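Local structure of CaaX farnesyltransferase beta subunit Ram1 (Aspergillus fumigatus, 4L9P) at residues 210-215 and 498-503; 232-237 and 243-248; 399-404 and 441-446. The protein binds a zinc ion and, with its alpha subunit, probably transfers a farnesyl group from farnesyl diphosphate to a cysteine near the C-terminus of substrate proteins. One frame throughout, in Å; residues are numbered along the deposited sequence.

All three contacts belong to the alpha-alpha toroid of the beta subunit. Contact 1 joins segments far apart in the chain, and contacts 2 and 3 are nested, one after the other, between them. Contacts 2 and 3 lie on opposite sides of the chain's centre, with their own centres about 36 Å apart. Contact 1 comes closer to contact 3, about 7 Å between nearest atoms, than to contact 2, about 16 Å. The bound farnesyl diphosphate analogue is about 8 Å from the side chain of Val-243 in contact 2 and about 12 Å from that of Ile-500 in contact 1. Segment 441-446 of contact 3 holds the end of helix 431-444, which also carries the zinc ligand His-433.

Contact 1: 210-215 and 498-503; sequences IAMVGG and FVIPHK
The helix turn that brings Ala-211 and Met-212 onto Ile-500 is closed by the bond from Gly-214 N to Ile-210 O, 2.8 Å; no hydrogen bond crosses between the two segments. Gly-214 then leaves the helix with a positive phi. The contact itself is apolar, and Ile-500 reaches it with both branches. CG1 sits between the backbone N and the carbonyl carbon (chi1 49°), and the chain runs on extended to CD1. Ile-500 CD1 meets Ala-211 CB at 3.6 Å. On the other branch, Ile-500 CG2 is 3.8 Å from Met-212 CG and 4.0 Å from both SD and CE of Met-212. The bend of Met-212 at chi3 (-80°) turns CE back to CG2, and the methionine wraps this methyl. Pro-501, at the N-cap of helix 502-513, adds its ring at about a right angle to Met-212, with Pro-501 CD 4.0 Å from Met-212 CG. Met-212 also packs on Tyr-156 and Leu-159 of helix 151-164, and Tyr-156 OH is hydrogen-bonded to Val-499 O. The C-terminal segment lies against two helices of the toroid, consistent with the way C-terminal residues block one end of the alpha-alpha barrel in farnesyltransferase beta subunits.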
loop_
_atom_site.group_PDB
_atom_site.type_symbol
_atom_site.label_atom_id
_atom_site.label_comp_id
_atom_site.label_asym_id
_atom_site.label_seq_id
_atom_site.Cartn_x
_atom_site.Cartn_y
_atom_site.Cartn_z
ATOM N N ILE B 210 -7.228 13.736 -15.110
ATOM C CA ILE B 210 -6.976 14.646 -16.212
ATOM C C ILE B 210 -6.225 13.945 -17.327
ATOM O O ILE B 210 -6.542 14.168 -18.512
ATOM C CB ILE B 210 -6.207 15.887 -15.646
ATOM C CG1 ILE B 210 -7.201 16.759 -14.862
ATOM C CG2 ILE B 210 -5.514 16.671 -16.765
ATOM C CD1 ILE B 210 -6.502 17.812 -13.993
ATOM N N ALA B 211 -5.249 13.097 -16.972
ATOM C CA ALA B 211 -4.514 12.359 -17.987
ATOM C C ALA B 211 -5.453 11.449 -18.779
ATOM O O ALA B 211 -5.345 11.321 -20.003
ATOM C CB ALA B 211 -3.361 11.541 -17.354
ATOM N N MET B 212 -6.366 10.792 -18.085
ATOM C CA MET B 212 -7.256 9.829 -18.780
ATOM C C MET B 212 -8.209 10.565 -19.721
ATOM O O MET B 212 -8.422 10.122 -20.864
ATOM C CB MET B 212 -8.057 8.929 -17.786
ATOM C CG MET B 212 -7.213 7.861 -17.228
ATOM S SD MET B 212 -8.127 6.728 -16.149
ATOM C CE MET B 212 -8.162 7.737 -14.609
ATOM N N VAL B 213 -8.780 11.695 -19.313
ATOM C CA VAL B 213 -9.693 12.378 -20.242
ATOM C C VAL B 213 -8.947 13.108 -21.326
ATOM O O VAL B 213 -9.463 13.256 -22.456
ATOM C CB VAL B 213 -10.754 13.319 -19.513
ATOM C CG1 VAL B 213 -11.603 12.541 -18.499
ATOM C CG2 VAL B 213 -10.095 14.542 -18.825
ATOM N N GLY B 214 -7.743 13.585 -21.022
ATOM C CA GLY B 214 -6.905 14.260 -22.021
ATOM C C GLY B 214 -7.407 15.629 -22.423
ATOM O O GLY B 214 -8.360 16.180 -21.836
ATOM N N GLY B 215 -6.716 16.194 -23.412
ATOM C CA GLY B 215 -7.088 17.454 -24.024
ATOM C C GLY B 215 -6.363 18.618 -23.393
ATOM O O GLY B 215 -6.156 18.670 -22.180
ATOM N N PHE B 498 2.112 4.292 -13.235
ATOM C CA PHE B 498 1.175 5.444 -13.220
ATOM C C PHE B 498 -0.259 5.000 -13.060
ATOM O O PHE B 498 -1.136 5.828 -12.752
ATOM C CB PHE B 498 1.313 6.291 -14.486
ATOM C CG PHE B 498 2.704 6.921 -14.598
ATOM C CD1 PHE B 498 3.150 7.789 -13.596
ATOM C CD2 PHE B 498 3.595 6.569 -15.656
ATOM C CE1 PHE B 498 4.404 8.362 -13.651
ATOM C CE2 PHE B 498 4.883 7.152 -15.725
ATOM C CZ PHE B 498 5.297 8.074 -14.719
ATOM N N VAL B 499 -0.562 3.713 -13.303
ATOM C CA VAL B 499 -1.934 3.211 -13.043
ATOM C C VAL B 499 -3.015 3.940 -13.850
ATOM O O VAL B 499 -4.108 4.247 -13.377
ATOM C CB VAL B 499 -2.281 3.098 -11.512
ATOM C CG1 VAL B 499 -3.302 1.951 -11.340
ATOM C CG2 VAL B 499 -1.049 2.783 -10.676
ATOM N N ILE B 500 -2.671 4.175 -15.122
ATOM C CA ILE B 500 -3.531 4.697 -16.175
ATOM C C ILE B 500 -3.007 4.108 -17.475
ATOM O O ILE B 500 -1.913 3.549 -17.518
ATOM C CB ILE B 500 -3.454 6.280 -16.245
ATOM C CG1 ILE B 500 -1.999 6.787 -16.271
ATOM C CG2 ILE B 500 -4.268 6.921 -15.092
ATOM C CD1 ILE B 500 -1.923 8.323 -16.539
ATOM N N PRO B 501 -3.763 4.233 -18.569
ATOM C CA PRO B 501 -3.235 3.686 -19.826
ATOM C C PRO B 501 -1.896 4.340 -20.206
ATOM O O PRO B 501 -1.668 5.550 -19.965
ATOM C CB PRO B 501 -4.315 4.066 -20.840
ATOM C CG PRO B 501 -5.590 4.161 -20.003
ATOM C CD PRO B 501 -5.143 4.735 -18.673
ATOM N N HIS B 502 -0.998 3.560 -20.812
ATOM C CA HIS B 502 0.282 4.123 -21.233
ATOM C C HIS B 502 0.173 5.374 -22.079
ATOM O O HIS B 502 0.934 6.332 -21.862
ATOM C CB HIS B 502 1.098 3.092 -22.032
ATOM C CG HIS B 502 1.452 1.872 -21.261
ATOM N ND1 HIS B 502 0.501 0.990 -20.764
ATOM C CD2 HIS B 502 2.670 1.373 -20.909
ATOM C CE1 HIS B 502 1.126 0.020 -20.117
ATOM N NE2 HIS B 502 2.439 0.217 -20.210
ATOM N N LYS B 503 -0.745 5.374 -23.051
ATOM C CA LYS B 503 -0.885 6.541 -23.902
ATOM C C LYS B 503 -1.320 7.776 -23.096
ATOM O O LYS B 503 -0.917 8.918 -23.390
ATOM C CB LYS B 503 -1.932 6.228 -24.983
ATOM C CG LYS B 503 -2.124 7.445 -25.956
ATOM C CD LYS B 503 -3.260 7.186 -27.000
ATOM C CE LYS B 503 -3.436 8.399 -27.989
ATOM N NZ LYS B 503 -4.436 7.905 -29.022
#

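Contact 2: 232-237 and 243-248; sequences GKLKQP and VCEGGE
Lys-233 and Glu-245 both place CG beside the backbone N, with chi1 at -59° and -68°. Both chains are extended beyond CG, and the two cross at a slant. The aliphatic part of the lysine does the touching: Lys-233 CD lies 3.5 Å from Glu-245 OE1. The charged ends stay apart, with Lys-233 NZ 4.4 Å from Glu-245 OE1, too far for a salt bridge. Two waters bridge the gap. Each accepts a hydrogen bond from NZ and donates one to the carboxylate, water 1 to Glu-245 OE2 at 2.6 Å and water 2 to Glu-245 OE1 at 2.6 Å. Both carboxylate oxygens are therefore tied to the same ammonium group through water. Next to this exposed pair along the chain, Leu-234 is buried. Leu-234 CD2 presses on the peptide link between Cys-244 and Glu-245, 3.4 Å from Cys-244 C, and also reaches Glu-245 CG at 4.0 Å. That peptide belongs to a type II turn from Cys-244 to Gly-247, closed by Gly-247 N to Cys-244 O at 2.9 Å. Gly-246 takes the positive phi of the turn, and its O accepts a bond from His-127 of the alpha subunit Ram2. Van der Waals packing of a leucine methyl on a peptide group holds the end of helix 224-234 to an interface turn. At the surface the opposite charges are probably still attracted directly, but their hydrogen bonding runs through the two waters.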
loop_
_atom_site.group_PDB
_atom_site.type_symbol
_atom_site.label_atom_id
_atom_site.label_comp_id
_atom_site.label_asym_id
_atom_site.label_seq_id
_atom_site.Cartn_x
_atom_site.Cartn_y
_atom_site.Cartn_z
ATOM N N GLY B 232 7.010 21.165 -2.942
ATOM C CA GLY B 232 8.292 21.403 -2.283
ATOM C C GLY B 232 8.171 21.593 -0.762
ATOM O O GLY B 232 9.111 21.290 -0.027
ATOM N N LYS B 233 7.015 22.101 -0.311
ATOM C CA LYS B 233 6.765 22.228 1.121
ATOM C C LYS B 233 6.635 20.902 1.859
ATOM O O LYS B 233 6.768 20.837 3.092
ATOM C CB LYS B 233 5.537 23.105 1.400
ATOM C CG LYS B 233 5.698 24.499 0.841
ATOM C CD LYS B 233 4.413 25.281 1.048
ATOM C CE LYS B 233 4.611 26.714 0.508
ATOM N NZ LYS B 233 3.389 27.519 0.700
ATOM N N LEU B 234 6.301 19.867 1.109
ATOM C CA LEU B 234 6.089 18.540 1.701
ATOM C C LEU B 234 7.373 17.760 1.893
ATOM O O LEU B 234 7.387 16.761 2.614
ATOM C CB LEU B 234 5.127 17.751 0.848
ATOM C CG LEU B 234 3.787 18.457 0.550
ATOM C CD1 LEU B 234 2.889 17.550 -0.279
ATOM C CD2 LEU B 234 2.951 18.926 1.781
ATOM N N LYS B 235 8.460 18.172 1.212
ATOM C CA LYS B 235 9.703 17.428 1.302
ATOM C C LYS B 235 10.250 17.537 2.705
ATOM O O LYS B 235 10.386 18.654 3.232
ATOM C CB LYS B 235 10.715 18.026 0.276
ATOM C CG LYS B 235 12.045 17.319 0.257
ATOM C CD LYS B 235 11.987 15.917 -0.368
ATOM C CE LYS B 235 13.431 15.340 -0.455
ATOM N NZ LYS B 235 13.465 14.013 -1.089
ATOM N N GLN B 236 10.607 16.406 3.301
ATOM C CA GLN B 236 11.079 16.361 4.679
ATOM C C GLN B 236 12.583 16.142 4.772
ATOM O O GLN B 236 13.196 15.617 3.846
ATOM C CB GLN B 236 10.403 15.206 5.415
ATOM C CG GLN B 236 8.872 15.362 5.476
ATOM C CD GLN B 236 8.468 16.733 6.083
ATOM O OE1 GLN B 236 7.750 17.584 5.432
ATOM N NE2 GLN B 236 8.912 16.960 7.282
ATOM N N PRO B 237 13.201 16.472 5.921
ATOM C CA PRO B 237 14.662 16.289 6.058
ATOM C C PRO B 237 15.125 14.861 5.823
ATOM O O PRO B 237 16.241 14.657 5.352
ATOM C CB PRO B 237 14.914 16.654 7.519
ATOM C CG PRO B 237 13.835 17.700 7.767
ATOM C CD PRO B 237 12.608 17.163 7.080
ATOM N N VAL B 243 1.931 14.094 3.406
ATOM C CA VAL B 243 0.852 14.027 2.426
ATOM C C VAL B 243 0.146 15.369 2.270
ATOM O O VAL B 243 -0.555 15.618 1.278
ATOM C CB VAL B 243 -0.170 12.920 2.768
ATOM C CG1 VAL B 243 0.566 11.526 2.706
ATOM C CG2 VAL B 243 -0.797 13.140 4.186
ATOM N N CYS B 244 0.354 16.250 3.243
ATOM C CA CYS B 244 -0.186 17.600 3.189
ATOM C C CYS B 244 0.591 18.383 4.229
ATOM O O CYS B 244 1.328 17.768 5.067
ATOM C CB CYS B 244 -1.716 17.640 3.468
ATOM S SG CYS B 244 -2.217 17.100 5.072
ATOM N N GLU B 245 0.459 19.715 4.205
ATOM C CA GLU B 245 1.224 20.508 5.185
ATOM C C GLU B 245 0.660 20.235 6.568
ATOM O O GLU B 245 -0.537 20.426 6.827
ATOM C CB GLU B 245 1.082 22.001 4.869
ATOM C CG GLU B 245 1.816 22.303 3.545
ATOM C CD GLU B 245 1.753 23.796 3.250
ATOM O OE1 GLU B 245 2.499 24.573 3.881
ATOM O OE2 GLU B 245 0.963 24.206 2.372
ATOM N N GLY B 246 1.504 19.754 7.464
ATOM C CA GLY B 246 1.024 19.411 8.796
ATOM C C GLY B 246 0.503 17.984 8.904
ATOM O O GLY B 246 0.074 17.596 9.969
ATOM N N GLY B 247 0.555 17.221 7.803
ATOM C CA GLY B 247 0.050 15.844 7.792
ATOM C C GLY B 247 1.129 14.800 7.980
ATOM O O GLY B 247 2.316 15.070 8.146
ATOM N N GLU B 248 0.691 13.559 7.920
ATOM C CA GLU B 248 1.583 12.427 8.154
ATOM C C GLU B 248 2.591 12.213 6.995
ATOM O O GLU B 248 2.339 12.575 5.821
ATOM C CB GLU B 248 0.804 11.097 8.344
ATOM C CG GLU B 248 -0.068 10.702 7.143
ATOM C CD GLU B 248 -1.495 11.299 7.109
ATOM O OE1 GLU B 248 -1.775 12.313 7.765
ATOM O OE2 GLU B 248 -2.355 10.732 6.400
HETATM O O HOH W 1 0.717 25.786 0.275
HETATM O O HOH W 2 2.361 27.157 3.537
#

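Contact 3: 399-404 and 441-446; sequences NLYSRE and LSTVQY
Arg-403 slides past Val-444 in the opposite direction and ends on its carbonyl. The arginine chain is extended at chi2. It then bends at chi3 (-59°), which swings the guanidinium round to Val-444 O. Arg-403 NH1 donates to Val-444 O over 2.9 Å with an N-H...O angle of 157°. The oxygen lies at the edge of the guanidinium, near its plane, and the donor stands almost on the line of the C=O bond. Arg-403 NE makes a salt bridge to Asp-481 OD1, and NH2 is hydrogen-bonded outside the two segments as well. The group is held at all three nitrogens, which helps fix its rotation. Along the way Arg-403 CG lies 4.0 Å from Val-444 CB. Tyr-401 comes in beside the arginine. A chi1 of 64° stands the Tyr-401 ring over its own backbone and sends OH toward Val-444. There the valine methyl meets the ring at its edge: Val-444 CG1 is 3.7 Å from Tyr-401 OH and 4.3 Å from Tyr-401 CE2. All three residues are buried. Val-444 also packs on Leu-406 and Thr-407, further along helix 403-413. Through these side chains the start of helix 403-413 meets the end of helix 431-444, two packed helices of the alpha-alpha toroid of protein prenyltransferases.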
loop_
_atom_site.group_PDB
_atom_site.type_symbol
_atom_site.label_atom_id
_atom_site.label_comp_id
_atom_site.label_asym_id
_atom_site.label_seq_id
_atom_site.Cartn_x
_atom_site.Cartn_y
_atom_site.Cartn_z
ATOM N N ASN B 399 6.641 -14.885 -14.856
ATOM C CA ASN B 399 5.777 -14.490 -13.752
ATOM C C ASN B 399 6.069 -15.359 -12.583
ATOM O O ASN B 399 6.033 -16.587 -12.710
ATOM C CB ASN B 399 4.330 -14.629 -14.174
ATOM C CG ASN B 399 4.028 -13.732 -15.304
ATOM O OD1 ASN B 399 4.261 -12.502 -15.173
ATOM N ND2 ASN B 399 3.589 -14.305 -16.460
ATOM N N LEU B 400 6.396 -14.744 -11.456
ATOM C CA LEU B 400 6.811 -15.464 -10.270
ATOM C C LEU B 400 5.685 -15.732 -9.256
ATOM O O LEU B 400 5.962 -16.131 -8.154
ATOM C CB LEU B 400 8.018 -14.741 -9.616
ATOM C CG LEU B 400 9.270 -14.731 -10.536
ATOM C CD1 LEU B 400 10.394 -13.969 -9.788
ATOM C CD2 LEU B 400 9.733 -16.118 -10.938
ATOM N N TYR B 401 4.442 -15.491 -9.653
ATOM C CA TYR B 401 3.243 -15.708 -8.860
ATOM C C TYR B 401 2.279 -16.477 -9.794
ATOM O O TYR B 401 2.594 -16.715 -10.970
ATOM C CB TYR B 401 2.583 -14.377 -8.417
ATOM C CG TYR B 401 2.081 -13.562 -9.577
ATOM C CD1 TYR B 401 2.923 -12.825 -10.375
ATOM C CD2 TYR B 401 0.715 -13.516 -9.833
ATOM C CE1 TYR B 401 2.452 -12.081 -11.465
ATOM C CE2 TYR B 401 0.208 -12.739 -10.907
ATOM C CZ TYR B 401 1.074 -12.017 -11.718
ATOM O OH TYR B 401 0.524 -11.282 -12.782
ATOM N N SER B 402 1.106 -16.843 -9.270
ATOM C CA SER B 402 0.109 -17.592 -10.038
ATOM C C SER B 402 -0.912 -16.657 -10.660
ATOM O O SER B 402 -1.846 -16.173 -9.988
ATOM C CB SER B 402 -0.595 -18.628 -9.125
ATOM O OG SER B 402 -1.646 -19.248 -9.877
ATOM N N ARG B 403 -0.806 -16.457 -11.976
ATOM C CA ARG B 403 -1.826 -15.681 -12.678
ATOM C C ARG B 403 -3.182 -16.390 -12.657
ATOM O O ARG B 403 -4.229 -15.742 -12.538
ATOM C CB ARG B 403 -1.386 -15.398 -14.134
ATOM C CG ARG B 403 -0.212 -14.403 -14.248
ATOM C CD ARG B 403 0.069 -14.047 -15.794
ATOM N NE ARG B 403 0.386 -15.169 -16.615
ATOM C CZ ARG B 403 -0.250 -15.504 -17.722
ATOM N NH1 ARG B 403 -1.252 -14.741 -18.266
ATOM N NH2 ARG B 403 0.174 -16.577 -18.361
ATOM N N GLU B 404 -3.155 -17.717 -12.718
ATOM C CA GLU B 404 -4.398 -18.489 -12.656
ATOM C C GLU B 404 -5.097 -18.186 -11.315
ATOM O O GLU B 404 -6.292 -17.936 -11.301
ATOM C CB GLU B 404 -4.081 -20.002 -12.724
ATOM C CG GLU B 404 -5.323 -20.846 -12.451
ATOM C CD GLU B 404 -5.160 -22.344 -12.638
ATOM O OE1 GLU B 404 -4.016 -22.786 -12.852
ATOM O OE2 GLU B 404 -6.209 -23.037 -12.655
ATOM N N LEU B 441 -6.704 -7.629 -12.828
ATOM C CA LEU B 441 -7.043 -8.537 -13.906
ATOM C C LEU B 441 -6.298 -8.101 -15.179
ATOM O O LEU B 441 -5.795 -8.938 -15.938
ATOM C CB LEU B 441 -8.547 -8.509 -14.090
ATOM C CG LEU B 441 -9.015 -9.505 -15.221
ATOM C CD1 LEU B 441 -8.603 -10.984 -14.978
ATOM C CD2 LEU B 441 -10.554 -9.351 -15.307
ATOM N N SER B 442 -6.215 -6.791 -15.415
ATOM C CA SER B 442 -5.488 -6.341 -16.628
ATOM C C SER B 442 -4.038 -6.779 -16.536
ATOM O O SER B 442 -3.450 -7.241 -17.527
ATOM C CB SER B 442 -5.637 -4.847 -16.833
ATOM O OG SER B 442 -4.920 -4.507 -18.036
ATOM N N THR B 443 -3.383 -6.606 -15.376
ATOM C CA THR B 443 -1.956 -6.946 -15.247
ATOM C C THR B 443 -1.667 -8.370 -15.680
ATOM O O THR B 443 -0.671 -8.646 -16.348
ATOM C CB THR B 443 -1.535 -6.825 -13.749
ATOM O OG1 THR B 443 -1.694 -5.473 -13.343
ATOM C CG2 THR B 443 -0.092 -7.330 -13.449
ATOM N N VAL B 444 -2.555 -9.303 -15.301
ATOM C CA VAL B 444 -2.296 -10.705 -15.676
ATOM C C VAL B 444 -2.412 -10.964 -17.179
ATOM O O VAL B 444 -1.941 -12.006 -17.663
ATOM C CB VAL B 444 -3.175 -11.734 -14.932
ATOM C CG1 VAL B 444 -3.104 -11.600 -13.405
ATOM C CG2 VAL B 444 -4.592 -11.737 -15.375
ATOM N N GLN B 445 -3.027 -10.041 -17.877
ATOM C CA GLN B 445 -3.266 -10.218 -19.321
ATOM C C GLN B 445 -2.168 -9.645 -20.185
ATOM O O GLN B 445 -2.298 -9.708 -21.421
ATOM C CB GLN B 445 -4.605 -9.581 -19.655
ATOM C CG GLN B 445 -5.742 -10.225 -18.924
ATOM C CD GLN B 445 -7.064 -9.462 -19.110
ATOM O OE1 GLN B 445 -7.079 -8.267 -19.448
ATOM N NE2 GLN B 445 -8.178 -10.137 -18.826
ATOM N N TYR B 446 -1.120 -9.044 -19.616
ATOM C CA TYR B 446 -0.051 -8.447 -20.413
ATOM C C TYR B 446 1.312 -8.809 -19.897
ATOM O O TYR B 446 1.500 -9.000 -18.673
ATOM C CB TYR B 446 -0.136 -6.879 -20.375
ATOM C CG TYR B 446 -1.379 -6.445 -21.083
ATOM C CD1 TYR B 446 -1.345 -6.296 -22.470
ATOM C CD2 TYR B 446 -2.602 -6.257 -20.407
ATOM C CE1 TYR B 446 -2.508 -6.043 -23.193
ATOM C CE2 TYR B 446 -3.800 -5.954 -21.093
ATOM C CZ TYR B 446 -3.742 -5.898 -22.488
ATOM O OH TYR B 446 -4.890 -5.697 -23.192
#